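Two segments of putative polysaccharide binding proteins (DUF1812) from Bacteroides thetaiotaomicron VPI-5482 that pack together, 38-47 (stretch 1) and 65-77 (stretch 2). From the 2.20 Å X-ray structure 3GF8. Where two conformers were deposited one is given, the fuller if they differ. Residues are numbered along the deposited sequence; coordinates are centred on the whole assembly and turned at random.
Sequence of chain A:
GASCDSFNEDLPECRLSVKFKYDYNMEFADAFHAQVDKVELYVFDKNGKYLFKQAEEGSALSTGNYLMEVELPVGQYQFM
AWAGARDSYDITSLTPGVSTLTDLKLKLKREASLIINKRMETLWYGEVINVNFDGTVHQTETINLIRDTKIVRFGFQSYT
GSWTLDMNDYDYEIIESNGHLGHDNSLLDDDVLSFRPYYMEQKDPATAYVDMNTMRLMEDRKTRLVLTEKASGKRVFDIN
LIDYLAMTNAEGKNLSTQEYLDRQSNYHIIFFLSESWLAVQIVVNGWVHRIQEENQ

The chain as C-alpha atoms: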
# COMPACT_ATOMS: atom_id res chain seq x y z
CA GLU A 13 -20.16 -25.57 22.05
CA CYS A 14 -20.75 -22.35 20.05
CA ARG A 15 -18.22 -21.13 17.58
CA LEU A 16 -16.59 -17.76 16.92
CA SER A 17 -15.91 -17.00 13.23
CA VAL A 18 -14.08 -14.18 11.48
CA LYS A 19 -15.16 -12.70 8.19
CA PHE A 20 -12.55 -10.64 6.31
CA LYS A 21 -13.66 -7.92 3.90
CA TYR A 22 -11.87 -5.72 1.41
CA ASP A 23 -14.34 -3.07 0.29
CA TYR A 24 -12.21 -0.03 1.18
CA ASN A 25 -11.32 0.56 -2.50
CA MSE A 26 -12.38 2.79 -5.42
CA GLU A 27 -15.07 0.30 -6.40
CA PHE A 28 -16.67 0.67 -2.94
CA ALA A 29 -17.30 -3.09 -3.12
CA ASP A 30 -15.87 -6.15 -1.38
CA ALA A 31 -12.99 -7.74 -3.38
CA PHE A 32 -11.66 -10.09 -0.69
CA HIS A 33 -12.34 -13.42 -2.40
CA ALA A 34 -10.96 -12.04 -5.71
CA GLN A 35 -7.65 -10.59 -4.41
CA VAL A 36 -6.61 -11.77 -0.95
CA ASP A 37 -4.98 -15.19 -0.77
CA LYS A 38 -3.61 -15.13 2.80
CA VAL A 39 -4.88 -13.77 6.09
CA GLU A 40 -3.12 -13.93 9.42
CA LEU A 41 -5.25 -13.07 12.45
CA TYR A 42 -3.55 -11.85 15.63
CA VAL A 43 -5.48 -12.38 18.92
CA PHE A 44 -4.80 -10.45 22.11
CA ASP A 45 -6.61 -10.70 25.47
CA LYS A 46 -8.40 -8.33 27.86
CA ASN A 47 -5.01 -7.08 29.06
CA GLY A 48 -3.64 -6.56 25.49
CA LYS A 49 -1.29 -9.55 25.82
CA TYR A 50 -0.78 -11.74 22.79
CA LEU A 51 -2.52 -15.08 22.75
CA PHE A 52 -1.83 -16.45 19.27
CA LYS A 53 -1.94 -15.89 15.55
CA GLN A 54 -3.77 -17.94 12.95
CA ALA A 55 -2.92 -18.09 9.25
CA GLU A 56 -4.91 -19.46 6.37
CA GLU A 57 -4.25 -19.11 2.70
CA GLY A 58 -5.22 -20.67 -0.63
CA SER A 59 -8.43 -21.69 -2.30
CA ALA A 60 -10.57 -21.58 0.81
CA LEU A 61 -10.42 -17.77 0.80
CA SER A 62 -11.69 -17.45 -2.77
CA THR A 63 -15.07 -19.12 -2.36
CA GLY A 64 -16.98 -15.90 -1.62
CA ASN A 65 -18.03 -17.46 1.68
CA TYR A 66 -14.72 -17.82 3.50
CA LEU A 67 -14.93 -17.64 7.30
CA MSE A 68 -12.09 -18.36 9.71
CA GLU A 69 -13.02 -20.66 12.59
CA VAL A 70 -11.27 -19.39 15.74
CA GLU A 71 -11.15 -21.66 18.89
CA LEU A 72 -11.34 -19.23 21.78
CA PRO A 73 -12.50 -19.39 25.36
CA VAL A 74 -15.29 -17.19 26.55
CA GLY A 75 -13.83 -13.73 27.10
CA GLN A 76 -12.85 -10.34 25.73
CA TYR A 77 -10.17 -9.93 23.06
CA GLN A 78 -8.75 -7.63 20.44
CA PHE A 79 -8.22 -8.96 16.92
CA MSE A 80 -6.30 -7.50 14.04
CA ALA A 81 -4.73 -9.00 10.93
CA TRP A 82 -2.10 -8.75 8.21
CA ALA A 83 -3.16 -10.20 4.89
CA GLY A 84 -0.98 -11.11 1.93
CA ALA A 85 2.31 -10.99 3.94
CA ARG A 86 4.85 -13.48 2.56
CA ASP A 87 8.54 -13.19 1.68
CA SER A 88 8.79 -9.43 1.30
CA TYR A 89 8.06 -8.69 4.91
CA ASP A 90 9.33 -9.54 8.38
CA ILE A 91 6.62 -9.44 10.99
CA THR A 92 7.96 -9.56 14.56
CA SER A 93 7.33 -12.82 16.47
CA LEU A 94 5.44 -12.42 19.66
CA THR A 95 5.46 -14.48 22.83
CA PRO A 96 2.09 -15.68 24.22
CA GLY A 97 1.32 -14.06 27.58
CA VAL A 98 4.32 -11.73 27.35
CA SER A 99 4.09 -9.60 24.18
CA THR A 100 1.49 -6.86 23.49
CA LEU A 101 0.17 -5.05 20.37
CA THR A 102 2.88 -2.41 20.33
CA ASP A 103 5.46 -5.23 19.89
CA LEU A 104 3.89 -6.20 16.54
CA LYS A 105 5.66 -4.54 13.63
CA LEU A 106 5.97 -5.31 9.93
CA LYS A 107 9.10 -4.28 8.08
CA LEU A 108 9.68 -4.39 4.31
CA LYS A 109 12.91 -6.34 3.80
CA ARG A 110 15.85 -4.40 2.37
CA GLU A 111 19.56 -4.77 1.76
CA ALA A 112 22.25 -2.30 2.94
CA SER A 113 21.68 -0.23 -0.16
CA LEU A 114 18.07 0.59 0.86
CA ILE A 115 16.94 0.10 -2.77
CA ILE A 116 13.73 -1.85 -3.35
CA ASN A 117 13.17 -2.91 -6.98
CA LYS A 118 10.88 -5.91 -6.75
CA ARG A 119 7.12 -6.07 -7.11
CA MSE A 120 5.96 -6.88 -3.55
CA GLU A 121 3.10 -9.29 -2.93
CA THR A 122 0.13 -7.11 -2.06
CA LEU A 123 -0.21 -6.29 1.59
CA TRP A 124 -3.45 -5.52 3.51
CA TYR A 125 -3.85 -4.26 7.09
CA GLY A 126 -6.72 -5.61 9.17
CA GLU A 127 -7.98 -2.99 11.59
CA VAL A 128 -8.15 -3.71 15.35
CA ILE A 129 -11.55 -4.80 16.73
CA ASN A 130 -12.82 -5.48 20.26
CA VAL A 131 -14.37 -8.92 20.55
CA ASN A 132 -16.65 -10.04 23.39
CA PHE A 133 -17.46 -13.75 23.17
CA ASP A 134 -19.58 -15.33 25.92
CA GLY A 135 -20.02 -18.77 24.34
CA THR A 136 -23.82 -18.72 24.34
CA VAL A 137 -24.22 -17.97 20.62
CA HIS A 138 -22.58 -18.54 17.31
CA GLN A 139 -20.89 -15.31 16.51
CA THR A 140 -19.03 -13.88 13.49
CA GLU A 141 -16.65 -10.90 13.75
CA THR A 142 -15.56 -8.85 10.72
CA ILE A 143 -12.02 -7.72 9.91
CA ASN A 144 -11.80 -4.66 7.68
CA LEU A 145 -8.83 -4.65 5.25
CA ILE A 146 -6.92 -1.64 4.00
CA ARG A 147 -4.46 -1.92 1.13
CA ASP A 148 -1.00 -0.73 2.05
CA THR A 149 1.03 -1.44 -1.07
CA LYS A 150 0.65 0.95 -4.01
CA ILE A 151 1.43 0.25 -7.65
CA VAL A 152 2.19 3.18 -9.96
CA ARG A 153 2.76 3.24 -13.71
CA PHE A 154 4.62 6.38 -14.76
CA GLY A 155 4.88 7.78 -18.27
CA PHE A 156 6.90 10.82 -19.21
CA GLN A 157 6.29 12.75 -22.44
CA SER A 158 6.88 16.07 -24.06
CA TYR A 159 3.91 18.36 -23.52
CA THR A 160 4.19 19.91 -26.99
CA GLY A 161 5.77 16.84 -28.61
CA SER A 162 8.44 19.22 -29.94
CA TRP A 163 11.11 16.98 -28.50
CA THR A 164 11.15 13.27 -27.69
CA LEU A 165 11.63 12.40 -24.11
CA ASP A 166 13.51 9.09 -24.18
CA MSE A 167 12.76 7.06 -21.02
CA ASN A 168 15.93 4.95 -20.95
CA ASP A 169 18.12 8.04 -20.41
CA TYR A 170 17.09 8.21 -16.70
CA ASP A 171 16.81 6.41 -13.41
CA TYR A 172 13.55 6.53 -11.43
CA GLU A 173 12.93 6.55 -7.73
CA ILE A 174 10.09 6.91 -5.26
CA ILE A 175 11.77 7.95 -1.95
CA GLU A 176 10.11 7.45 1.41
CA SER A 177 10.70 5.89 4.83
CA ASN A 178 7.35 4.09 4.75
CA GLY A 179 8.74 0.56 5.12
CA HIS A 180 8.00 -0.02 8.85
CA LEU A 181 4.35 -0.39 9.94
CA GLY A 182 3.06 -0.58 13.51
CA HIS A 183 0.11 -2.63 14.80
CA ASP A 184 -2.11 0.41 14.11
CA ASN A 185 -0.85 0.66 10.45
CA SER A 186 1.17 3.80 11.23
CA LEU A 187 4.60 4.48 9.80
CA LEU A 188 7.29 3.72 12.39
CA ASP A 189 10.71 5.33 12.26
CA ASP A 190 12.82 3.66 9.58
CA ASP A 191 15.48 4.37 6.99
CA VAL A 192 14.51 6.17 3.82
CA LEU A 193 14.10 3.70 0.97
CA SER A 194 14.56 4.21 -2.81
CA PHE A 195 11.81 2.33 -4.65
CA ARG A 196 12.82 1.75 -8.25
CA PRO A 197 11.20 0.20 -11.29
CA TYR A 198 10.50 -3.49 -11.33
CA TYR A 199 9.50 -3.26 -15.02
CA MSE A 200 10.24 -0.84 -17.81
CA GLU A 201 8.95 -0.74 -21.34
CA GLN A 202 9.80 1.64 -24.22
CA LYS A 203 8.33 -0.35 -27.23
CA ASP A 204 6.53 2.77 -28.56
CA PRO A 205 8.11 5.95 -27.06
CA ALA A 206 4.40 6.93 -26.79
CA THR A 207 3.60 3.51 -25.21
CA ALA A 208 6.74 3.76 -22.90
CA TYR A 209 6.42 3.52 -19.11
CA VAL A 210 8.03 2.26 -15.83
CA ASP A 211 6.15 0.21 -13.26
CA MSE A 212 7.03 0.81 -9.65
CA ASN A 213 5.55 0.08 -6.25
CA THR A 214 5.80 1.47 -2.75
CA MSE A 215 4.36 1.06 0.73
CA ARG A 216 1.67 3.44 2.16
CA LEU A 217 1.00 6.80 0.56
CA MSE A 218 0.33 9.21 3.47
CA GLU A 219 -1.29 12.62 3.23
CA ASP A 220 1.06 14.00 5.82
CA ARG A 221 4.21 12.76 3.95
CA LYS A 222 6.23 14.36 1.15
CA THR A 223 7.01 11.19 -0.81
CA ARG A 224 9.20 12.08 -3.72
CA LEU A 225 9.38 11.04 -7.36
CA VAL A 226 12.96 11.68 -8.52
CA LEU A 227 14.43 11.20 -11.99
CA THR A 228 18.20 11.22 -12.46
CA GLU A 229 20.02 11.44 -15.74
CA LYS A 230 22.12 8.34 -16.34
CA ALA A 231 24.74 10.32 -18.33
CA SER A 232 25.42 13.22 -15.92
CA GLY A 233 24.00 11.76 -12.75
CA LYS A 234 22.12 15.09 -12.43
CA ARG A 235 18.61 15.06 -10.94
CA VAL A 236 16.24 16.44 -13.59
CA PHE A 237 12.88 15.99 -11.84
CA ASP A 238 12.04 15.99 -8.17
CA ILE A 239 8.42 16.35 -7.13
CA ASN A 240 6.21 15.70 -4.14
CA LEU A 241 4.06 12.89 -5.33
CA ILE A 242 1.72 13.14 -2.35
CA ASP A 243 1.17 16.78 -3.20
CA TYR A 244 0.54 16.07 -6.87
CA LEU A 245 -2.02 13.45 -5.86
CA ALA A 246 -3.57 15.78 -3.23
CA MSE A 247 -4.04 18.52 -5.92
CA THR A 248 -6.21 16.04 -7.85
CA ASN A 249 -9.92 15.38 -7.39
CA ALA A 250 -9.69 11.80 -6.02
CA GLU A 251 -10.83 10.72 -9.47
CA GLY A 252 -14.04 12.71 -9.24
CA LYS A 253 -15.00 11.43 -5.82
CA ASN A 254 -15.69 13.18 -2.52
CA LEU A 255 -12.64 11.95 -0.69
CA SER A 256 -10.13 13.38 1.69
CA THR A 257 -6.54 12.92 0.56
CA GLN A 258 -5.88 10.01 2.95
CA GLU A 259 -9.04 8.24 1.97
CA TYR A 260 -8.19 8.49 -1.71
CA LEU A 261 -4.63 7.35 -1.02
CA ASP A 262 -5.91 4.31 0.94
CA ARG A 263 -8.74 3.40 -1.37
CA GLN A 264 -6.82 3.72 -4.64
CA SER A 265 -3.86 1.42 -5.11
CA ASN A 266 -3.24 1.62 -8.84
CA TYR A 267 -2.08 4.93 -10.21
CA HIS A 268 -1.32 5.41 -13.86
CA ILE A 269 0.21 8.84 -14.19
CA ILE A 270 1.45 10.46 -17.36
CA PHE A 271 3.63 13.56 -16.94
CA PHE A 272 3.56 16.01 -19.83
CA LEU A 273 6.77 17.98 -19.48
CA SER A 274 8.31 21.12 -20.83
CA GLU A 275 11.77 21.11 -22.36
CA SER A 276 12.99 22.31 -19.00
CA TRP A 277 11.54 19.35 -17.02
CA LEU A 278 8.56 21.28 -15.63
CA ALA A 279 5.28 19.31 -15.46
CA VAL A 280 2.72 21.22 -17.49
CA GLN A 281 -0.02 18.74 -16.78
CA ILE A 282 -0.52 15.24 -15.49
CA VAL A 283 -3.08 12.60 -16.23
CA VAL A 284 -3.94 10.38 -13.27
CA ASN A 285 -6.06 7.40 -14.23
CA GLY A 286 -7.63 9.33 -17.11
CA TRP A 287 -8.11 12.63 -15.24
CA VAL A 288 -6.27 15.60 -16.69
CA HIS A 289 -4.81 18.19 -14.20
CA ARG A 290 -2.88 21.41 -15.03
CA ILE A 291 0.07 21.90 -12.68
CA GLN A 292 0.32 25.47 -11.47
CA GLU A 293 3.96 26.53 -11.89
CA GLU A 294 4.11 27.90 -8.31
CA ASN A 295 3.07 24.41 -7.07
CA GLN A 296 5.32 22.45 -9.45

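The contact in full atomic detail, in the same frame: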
# COMPACT_ATOMS: atom_id res chain seq x y z
N LYS A 38 -4.12 -14.71 1.49
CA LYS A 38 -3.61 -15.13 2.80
C LYS A 38 -4.03 -14.12 3.84
O LYS A 38 -3.92 -12.90 3.63
CB LYS A 38 -2.08 -15.27 2.78
CG LYS A 38 -1.42 -15.54 4.17
CD LYS A 38 0.11 -15.60 4.09
CE LYS A 38 0.72 -15.84 5.45
NZ LYS A 38 2.21 -15.76 5.44
N VAL A 39 -4.54 -14.62 4.96
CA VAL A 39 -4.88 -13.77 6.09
C VAL A 39 -4.15 -14.35 7.29
O VAL A 39 -3.99 -15.57 7.39
CB VAL A 39 -6.39 -13.70 6.29
CG1 VAL A 39 -7.05 -12.95 5.14
CG2 VAL A 39 -7.03 -15.14 6.40
N GLU A 40 -3.68 -13.48 8.18
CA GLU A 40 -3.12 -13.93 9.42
C GLU A 40 -3.70 -13.08 10.54
O GLU A 40 -3.44 -11.87 10.63
CB GLU A 40 -1.60 -13.87 9.36
CG GLU A 40 -0.88 -14.42 10.63
CD GLU A 40 0.64 -14.58 10.41
OE1 GLU A 40 1.40 -13.57 10.34
OE2 GLU A 40 1.08 -15.74 10.26
N LEU A 41 -4.52 -13.73 11.36
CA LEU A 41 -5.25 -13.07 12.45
C LEU A 41 -4.39 -13.10 13.71
O LEU A 41 -3.88 -14.14 14.08
CB LEU A 41 -6.58 -13.79 12.72
CG LEU A 41 -7.58 -13.10 13.67
CD1 LEU A 41 -8.29 -11.97 12.98
CD2 LEU A 41 -8.59 -14.10 14.24
N TYR A 42 -4.26 -11.95 14.36
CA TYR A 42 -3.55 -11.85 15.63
C TYR A 42 -4.61 -11.66 16.73
O TYR A 42 -5.50 -10.80 16.60
CB TYR A 42 -2.55 -10.67 15.54
CG TYR A 42 -1.35 -11.01 14.68
CD1 TYR A 42 -1.44 -11.04 13.30
CD2 TYR A 42 -0.13 -11.38 15.26
CE1 TYR A 42 -0.34 -11.41 12.51
CE2 TYR A 42 0.97 -11.72 14.48
CZ TYR A 42 0.85 -11.74 13.10
OH TYR A 42 1.94 -12.09 12.34
N VAL A 43 -4.52 -12.43 17.81
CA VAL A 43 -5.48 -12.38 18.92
C VAL A 43 -4.79 -12.00 20.23
O VAL A 43 -3.79 -12.59 20.62
CB VAL A 43 -6.22 -13.70 19.10
CG1 VAL A 43 -7.22 -13.61 20.29
CG2 VAL A 43 -6.95 -14.07 17.82
N PHE A 44 -5.32 -10.97 20.88
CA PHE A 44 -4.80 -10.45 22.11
C PHE A 44 -5.94 -10.49 23.14
O PHE A 44 -7.11 -10.44 22.77
CB PHE A 44 -4.33 -9.01 21.90
CG PHE A 44 -3.18 -8.88 20.93
CD1 PHE A 44 -3.42 -8.76 19.58
CD2 PHE A 44 -1.87 -8.88 21.39
CE1 PHE A 44 -2.35 -8.65 18.68
CE2 PHE A 44 -0.81 -8.76 20.50
CZ PHE A 44 -1.05 -8.65 19.15
N ASP A 45 -5.60 -10.55 24.41
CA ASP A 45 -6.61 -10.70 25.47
C ASP A 45 -7.09 -9.38 26.04
O ASP A 45 -6.78 -8.31 25.51
CB ASP A 45 -6.05 -11.57 26.58
CG ASP A 45 -4.93 -10.90 27.39
OD1 ASP A 45 -4.75 -9.65 27.39
OD2 ASP A 45 -4.22 -11.67 28.02
N LYS A 46 -7.86 -9.48 27.13
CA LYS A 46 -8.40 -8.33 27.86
C LYS A 46 -7.28 -7.33 28.15
O LYS A 46 -7.35 -6.15 27.80
CB LYS A 46 -9.03 -8.80 29.18
N ASN A 47 -6.20 -7.86 28.72
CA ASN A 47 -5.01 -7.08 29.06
C ASN A 47 -4.15 -6.58 27.89
O ASN A 47 -3.16 -5.88 28.13
CB ASN A 47 -4.13 -7.90 30.00
CG ASN A 47 -4.90 -8.49 31.17
OD1 ASN A 47 -5.88 -7.90 31.65
ND2 ASN A 47 -4.46 -9.66 31.64
N ASN A 65 -17.42 -17.17 0.39
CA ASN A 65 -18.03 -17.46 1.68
C ASN A 65 -17.01 -17.82 2.74
O ASN A 65 -17.36 -18.41 3.75
CB ASN A 65 -19.02 -18.61 1.48
CG ASN A 65 -20.13 -18.23 0.54
OD1 ASN A 65 -20.90 -17.30 0.81
ND2 ASN A 65 -20.21 -18.91 -0.60
N TYR A 66 -15.75 -17.46 2.53
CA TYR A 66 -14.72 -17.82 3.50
C TYR A 66 -14.99 -17.25 4.90
O TYR A 66 -15.21 -16.07 5.07
CB TYR A 66 -13.34 -17.35 3.03
CG TYR A 66 -12.27 -17.60 4.09
CD1 TYR A 66 -11.80 -18.89 4.34
CD2 TYR A 66 -11.76 -16.55 4.84
CE1 TYR A 66 -10.84 -19.13 5.34
CE2 TYR A 66 -10.77 -16.78 5.83
CZ TYR A 66 -10.33 -18.05 6.06
OH TYR A 66 -9.38 -18.24 7.04
N LEU A 67 -14.93 -18.10 5.91
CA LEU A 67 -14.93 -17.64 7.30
C LEU A 67 -13.83 -18.39 8.03
O LEU A 67 -13.61 -19.57 7.78
CB LEU A 67 -16.31 -17.89 7.96
CG LEU A 67 -17.48 -17.00 7.54
CD1 LEU A 67 -18.75 -17.38 8.32
CD2 LEU A 67 -17.16 -15.54 7.78
N MSE A 68 -13.11 -17.71 8.91
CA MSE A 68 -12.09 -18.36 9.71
C MSE A 68 -12.71 -18.83 11.02
O MSE A 68 -13.31 -18.04 11.75
CB MSE A 68 -10.94 -17.42 9.99
CG MSE A 68 -9.88 -18.01 10.90
SE MSE A 68 -8.35 -16.84 11.19
CE MSE A 68 -7.39 -17.27 9.55
N GLU A 69 -12.54 -20.10 11.33
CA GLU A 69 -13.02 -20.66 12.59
C GLU A 69 -11.96 -20.48 13.67
O GLU A 69 -10.87 -21.01 13.55
CB GLU A 69 -13.39 -22.13 12.37
CG GLU A 69 -14.69 -22.33 11.50
N VAL A 70 -12.26 -19.72 14.71
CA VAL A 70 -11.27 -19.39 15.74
C VAL A 70 -11.67 -20.05 17.09
O VAL A 70 -12.67 -19.65 17.69
CB VAL A 70 -11.17 -17.83 15.93
CG1 VAL A 70 -10.23 -17.46 17.08
CG2 VAL A 70 -10.75 -17.10 14.61
N GLU A 71 -10.90 -21.04 17.57
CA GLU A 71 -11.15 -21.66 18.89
C GLU A 71 -10.69 -20.73 20.00
O GLU A 71 -9.51 -20.45 20.11
CB GLU A 71 -10.43 -23.00 19.02
CG GLU A 71 -10.47 -23.62 20.44
CD GLU A 71 -11.85 -24.07 20.84
OE1 GLU A 71 -12.55 -24.65 19.98
OE2 GLU A 71 -12.24 -23.84 22.01
N LEU A 72 -11.62 -20.26 20.81
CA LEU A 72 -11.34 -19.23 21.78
C LEU A 72 -12.20 -19.47 23.00
O LEU A 72 -13.37 -19.87 22.89
CB LEU A 72 -11.66 -17.85 21.15
CG LEU A 72 -10.68 -16.71 21.46
CD1 LEU A 72 -9.29 -17.18 21.19
CD2 LEU A 72 -10.95 -15.45 20.64
N PRO A 73 -11.64 -19.27 24.18
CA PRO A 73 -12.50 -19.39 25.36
C PRO A 73 -13.44 -18.21 25.45
O PRO A 73 -13.23 -17.20 24.80
CB PRO A 73 -11.52 -19.36 26.52
CG PRO A 73 -10.17 -19.49 25.91
CD PRO A 73 -10.25 -18.98 24.54
N VAL A 74 -14.48 -18.33 26.24
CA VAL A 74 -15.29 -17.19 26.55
C VAL A 74 -14.34 -16.09 27.00
O VAL A 74 -13.38 -16.38 27.69
CB VAL A 74 -16.25 -17.48 27.70
CG1 VAL A 74 -16.97 -16.20 28.16
CG2 VAL A 74 -17.21 -18.59 27.31
N GLY A 75 -14.58 -14.86 26.58
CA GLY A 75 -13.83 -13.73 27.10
C GLY A 75 -13.83 -12.53 26.18
O GLY A 75 -14.55 -12.51 25.17
N GLN A 76 -13.03 -11.53 26.55
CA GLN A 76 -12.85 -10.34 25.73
C GLN A 76 -11.45 -10.28 25.11
O GLN A 76 -10.46 -10.58 25.77
CB GLN A 76 -13.12 -9.10 26.57
CG GLN A 76 -14.61 -8.98 26.90
CD GLN A 76 -14.90 -7.82 27.80
OE1 GLN A 76 -15.37 -6.77 27.34
NE2 GLN A 76 -14.63 -7.99 29.10
N TYR A 77 -11.39 -9.86 23.85
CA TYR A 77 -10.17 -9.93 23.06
C TYR A 77 -10.08 -8.72 22.13
O TYR A 77 -11.08 -8.06 21.88
CB TYR A 77 -10.18 -11.19 22.19
CG TYR A 77 -10.40 -12.44 22.97
CD1 TYR A 77 -9.35 -13.09 23.62
CD2 TYR A 77 -11.67 -12.98 23.10
CE1 TYR A 77 -9.57 -14.25 24.36
CE2 TYR A 77 -11.90 -14.13 23.80
CZ TYR A 77 -10.86 -14.75 24.44
OH TYR A 77 -11.13 -15.90 25.14
O HOH W 1 -9.23 -12.12 27.50

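A β-strand alternates its side chains between two faces, so a neighbouring segment that packs against one face meets every second residue. The contact between residues 38-47 and 65-77 of this putative polysaccharide binding protein is a compact example. In stretch 1, Val39, Leu41 and Val43 all point toward stretch 2, whereas Glu40 points away; its OE1 accepts a 2.5 Å hydrogen bond from OH of Tyr42, and its OE2 is bonded elsewhere in the structure. No direct hydrogen bond joins the two stretches among the modelled atoms; about 431 Å² of surface, counted over both sides, is buried mainly by apolar packing.

Along stretch 2 the same alternation appears. Asn65 lies out of reach, and the contact begins with Tyr66, whose t rotamer carries the ring to Val39; CE2 of Tyr66 lies 4.1 Å from CG2 of Val39. A tyrosine suits this partly exposed margin, since its carbon ring can meet a valine while its OH is hydrogen-bonded elsewhere in the structure. Leu67 takes no part.

Met68, present as selenomethionine, reaches two residues of stretch 1. With chi1 and chi2 both t, the chain extends across the gap, and an m turn at chi3 sets the terminal methyl beside Val39, CE of Met68 lying 3.8 Å from CG2 of Val39. The selenium meets the next inward-facing residue, with SE of Met68 3.8 Å from CB of Leu41. A long, flexible, unbranched side chain is well fitted to this place, because the CA atoms of Leu41 and Met68 are 9.1 Å apart and the strand axes approach no closer than 10.3 Å. Such spacing is that of layers joined through side chains rather than of paired strands, although the two run in nearly the same direction, 23° apart.

Glu69 is exposed and makes no contact. Val70 returns to the interface and, being short and branched, fills the space beside Leu41, with CG2 of Val70 3.7 Å from CD2 of Leu41. After Glu71, again out of reach, Leu72 continues the apolar row more loosely, its CD2 4.2 Å from CG1 of Val43.

Pro73 and Val74 make no contact, and at Gly75 the backbone angles themselves call for glycine. Here the packing changes character, for the backbones now draw close. The carbonyl O of Gln76 stands 3.1 Å from N of Lys46, but the angle is too poor for a hydrogen bond. A water bridges the pair instead, accepting from N of Lys46 at 3.0 Å and donating to O of Gln76 at 2.6 Å.

Tyr77 closes the contact. Its CD1 is 4.0 Å from CG1 of Val43, adding an aromatic neighbour to the apolar row, while O of Phe44 lies 3.1 Å from CA of Tyr77. The buried ring's hydroxyl is satisfied locally, OH of Tyr77 donating a very short 2.5 Å hydrogen bond to O of Pro73, which ties the ring back across the turn.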